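Local coordinates for glutathione S-transferase (Bombyx mori, PDB 4E8H) that conjugates glutathione to electrophilic compounds as a homodimeric delta-class glutathione transferase, at the glutathione site. Residues are numbered along the deposited sequence; one frame, centred on the assembly and turned at random.

The glutathione site. Residues 15, 17, 39, 44, 56-59, 70-72, 107. With GSH (glutathione), chain B.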
loop_
_atom_site.group_PDB
_atom_site.type_symbol
_atom_site.label_atom_id
_atom_site.label_comp_id
_atom_site.label_asym_id
_atom_site.label_seq_id
_atom_site.Cartn_x
_atom_site.Cartn_y
_atom_site.Cartn_z
ATOM N N SER A 15 -18.323 3.971 -3.668
ATOM C CA SER A 15 -16.894 3.643 -3.785
ATOM C C SER A 15 -16.248 3.310 -2.435
ATOM O O SER A 15 -16.230 4.152 -1.536
ATOM C CB SER A 15 -16.133 4.776 -4.486
ATOM O OG SER A 15 -14.737 4.713 -4.231
ATOM N N PRO A 17 -12.977 2.937 -1.483
ATOM C CA PRO A 17 -11.918 3.832 -1.002
ATOM C C PRO A 17 -12.416 5.236 -0.641
ATOM O O PRO A 17 -11.852 5.872 0.254
ATOM C CB PRO A 17 -10.923 3.873 -2.171
ATOM C CG PRO A 17 -11.688 3.427 -3.357
ATOM C CD PRO A 17 -12.694 2.452 -2.847
ATOM N N ILE A 39 -17.723 8.353 -12.734
ATOM C CA ILE A 39 -16.725 7.669 -13.564
ATOM C C ILE A 39 -17.357 6.888 -14.725
ATOM O O ILE A 39 -16.664 6.501 -15.671
ATOM C CB ILE A 39 -15.758 6.769 -12.728
ATOM C CG1 ILE A 39 -16.530 5.715 -11.921
ATOM C CG2 ILE A 39 -14.871 7.633 -11.825
ATOM C CD1 ILE A 39 -15.647 4.700 -11.191
ATOM N N HIS A 44 -14.169 11.704 -14.820
ATOM C CA HIS A 44 -12.792 11.563 -14.333
ATOM C C HIS A 44 -11.763 11.652 -15.466
ATOM O O HIS A 44 -10.556 11.549 -15.230
ATOM C CB HIS A 44 -12.635 10.232 -13.580
ATOM C CG HIS A 44 -12.920 9.018 -14.416
ATOM N ND1 HIS A 44 -12.076 7.929 -14.463
ATOM C CD2 HIS A 44 -13.953 8.726 -15.241
ATOM C CE1 HIS A 44 -12.580 7.017 -15.274
ATOM N NE2 HIS A 44 -13.718 7.476 -15.761
ATOM N N HIS A 56 -6.379 9.355 -13.101
ATOM C CA HIS A 56 -7.846 9.424 -13.214
ATOM C C HIS A 56 -8.625 8.486 -12.279
ATOM O O HIS A 56 -9.425 7.659 -12.727
ATOM C CB HIS A 56 -8.315 9.311 -14.682
ATOM C CG HIS A 56 -7.811 8.099 -15.409
ATOM N ND1 HIS A 56 -8.412 6.863 -15.300
ATOM C CD2 HIS A 56 -6.782 7.941 -16.276
ATOM C CE1 HIS A 56 -7.766 5.992 -16.056
ATOM N NE2 HIS A 56 -6.774 6.622 -16.660
ATOM N N THR A 57 -8.388 8.627 -10.976
ATOM C CA THR A 57 -9.096 7.829 -9.977
ATOM C C THR A 57 -9.921 8.679 -9.017
ATOM O O THR A 57 -9.696 9.885 -8.882
ATOM C CB THR A 57 -8.131 6.978 -9.118
ATOM O OG1 THR A 57 -7.196 7.836 -8.450
ATOM C CG2 THR A 57 -7.382 5.955 -9.972
ATOM N N ILE A 58 -10.885 8.030 -8.370
ATOM C CA ILE A 58 -11.539 8.552 -7.172
ATOM C C ILE A 58 -11.215 7.598 -6.012
ATOM O O ILE A 58 -11.095 6.388 -6.229
ATOM C CB ILE A 58 -13.081 8.695 -7.345
ATOM C CG1 ILE A 58 -13.740 7.336 -7.628
ATOM C CG2 ILE A 58 -13.406 9.715 -8.443
ATOM C CD1 ILE A 58 -15.259 7.349 -7.545
ATOM N N PRO A 59 -11.054 8.126 -4.783
ATOM C CA PRO A 59 -11.138 9.527 -4.379
ATOM C C PRO A 59 -9.912 10.339 -4.776
ATOM O O PRO A 59 -8.787 9.833 -4.752
ATOM C CB PRO A 59 -11.231 9.444 -2.853
ATOM C CG PRO A 59 -10.506 8.194 -2.507
ATOM C CD PRO A 59 -10.808 7.239 -3.629
ATOM N N GLU A 70 -5.064 8.145 -3.782
ATOM C CA GLU A 70 -4.825 6.971 -2.926
ATOM C C GLU A 70 -5.458 7.188 -1.556
ATOM O O GLU A 70 -4.965 7.972 -0.740
ATOM C CB GLU A 70 -3.340 6.594 -2.816
ATOM C CG GLU A 70 -2.765 5.928 -4.066
ATOM C CD GLU A 70 -3.403 4.579 -4.397
ATOM O OE1 GLU A 70 -3.931 3.902 -3.484
ATOM O OE2 GLU A 70 -3.367 4.191 -5.583
ATOM N N SER A 71 -6.569 6.489 -1.333
ATOM C CA SER A 71 -7.405 6.673 -0.151
ATOM C C SER A 71 -6.633 6.576 1.161
ATOM O O SER A 71 -6.866 7.361 2.081
ATOM C CB SER A 71 -8.543 5.655 -0.153
ATOM O OG SER A 71 -8.035 4.333 -0.099
ATOM N N ARG A 72 -5.715 5.616 1.243
ATOM C CA ARG A 72 -4.945 5.407 2.465
ATOM C C ARG A 72 -3.905 6.506 2.700
ATOM O O ARG A 72 -3.571 6.810 3.848
ATOM C CB ARG A 72 -4.322 4.006 2.484
ATOM C CG ARG A 72 -5.367 2.890 2.567
ATOM C CD ARG A 72 -4.837 1.551 2.064
ATOM N NE ARG A 72 -5.924 0.608 1.796
ATOM C CZ ARG A 72 -6.582 0.521 0.642
ATOM N NH1 ARG A 72 -6.271 1.318 -0.373
ATOM N NH2 ARG A 72 -7.556 -0.367 0.501
ATOM N N LEU A 107 -4.472 -2.808 1.368
ATOM C CA LEU A 107 -4.370 -2.525 -0.061
ATOM C C LEU A 107 -3.910 -3.743 -0.860
ATOM O O LEU A 107 -4.568 -4.143 -1.819
ATOM C CB LEU A 107 -3.436 -1.334 -0.324
ATOM C CG LEU A 107 -3.114 -0.992 -1.786
ATOM C CD1 LEU A 107 -4.367 -0.633 -2.593
ATOM C CD2 LEU A 107 -2.085 0.126 -1.863
HETATM N N1 GSH B . -6.014 2.176 -4.533
HETATM C CA1 GSH B . -6.888 3.288 -4.864
HETATM C C1 GSH B . -7.336 3.974 -3.602
HETATM O O11 GSH B . -7.690 5.173 -3.619
HETATM O O12 GSH B . -7.363 3.358 -2.514
HETATM C CB1 GSH B . -8.100 2.772 -5.637
HETATM C CG1 GSH B . -8.822 3.889 -6.394
HETATM C CD1 GSH B . -9.702 3.294 -7.469
HETATM O OE1 GSH B . -9.236 2.210 -8.239
HETATM N N2 GSH B . -10.906 3.839 -7.640
HETATM C CA2 GSH B . -11.819 3.399 -8.681
HETATM C C2 GSH B . -11.649 4.227 -9.919
HETATM O O2 GSH B . -11.385 5.604 -9.789
HETATM C CB2 GSH B . -13.255 3.514 -8.184
HETATM S SG2 GSH B . -13.594 2.425 -6.775
HETATM N N3 GSH B . -11.754 3.616 -11.097
HETATM C CA3 GSH B . -11.763 4.370 -12.341
HETATM C C3 GSH B . -10.394 4.461 -12.981
HETATM O O31 GSH B . -10.267 4.960 -14.119
HETATM O O32 GSH B . -9.373 4.040 -12.393
HETATM O O HOH W 1 -4.559 3.719 -0.860
HETATM O O HOH W 2 -7.563 7.355 -5.426
HETATM O O HOH W 3 -7.750 0.446 -2.654
#
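Glutathione lies extended in the G-site of the thioredoxin-like domain, its gamma-glutamyl carboxylate held at the N-terminus of helix 71-82. Ser71 N donates to GSH O11 at 2.9 Å. Ser71 OG, set between the backbone N and the carbonyl carbon, reaches GSH O12 at 2.7 Å; the helix end is likely to favour the carboxylate's negative charge. Arg72 NH1 adds a salt bridge to GSH O12, its N-H bonds turned instead toward two waters at the guanidinium edge. The alpha-amino GSH N1 meets Glu70 OE1 at 2.9 Å from above the carboxylate plane, the glutamate chain bending at chi2 (-64°) to get there. An alanine here would remove this carboxylate and would probably loosen the grip on the amino end, also disturbing the water shared by OE1 and Arg72. Midway, Ile58, preceding the cis-peptide to Pro59, pairs with the cysteinyl backbone in antiparallel-strand fashion: its N donates to GSH O2, while GSH N2 approaches its O nearly along the C=O axis. At the glycyl end, His56 ND1 donates in its ring plane to carboxylate GSH O31 at 2.9 Å. His44 ND1 gives a nearly straight bond (176°) to His56 O, bringing its ring edge alongside GSH O31, while Ile39 CG2 packs over one ring face. Ile39 CD1 and Ile58 CG1 both pack against the cysteinyl CB2, from adjacent directions. Ser15, the family's catalytic serine, lies beside the sulfur: its OG, anti to the backbone N (chi1 161°), stands 3.6 Å from GSH SG2.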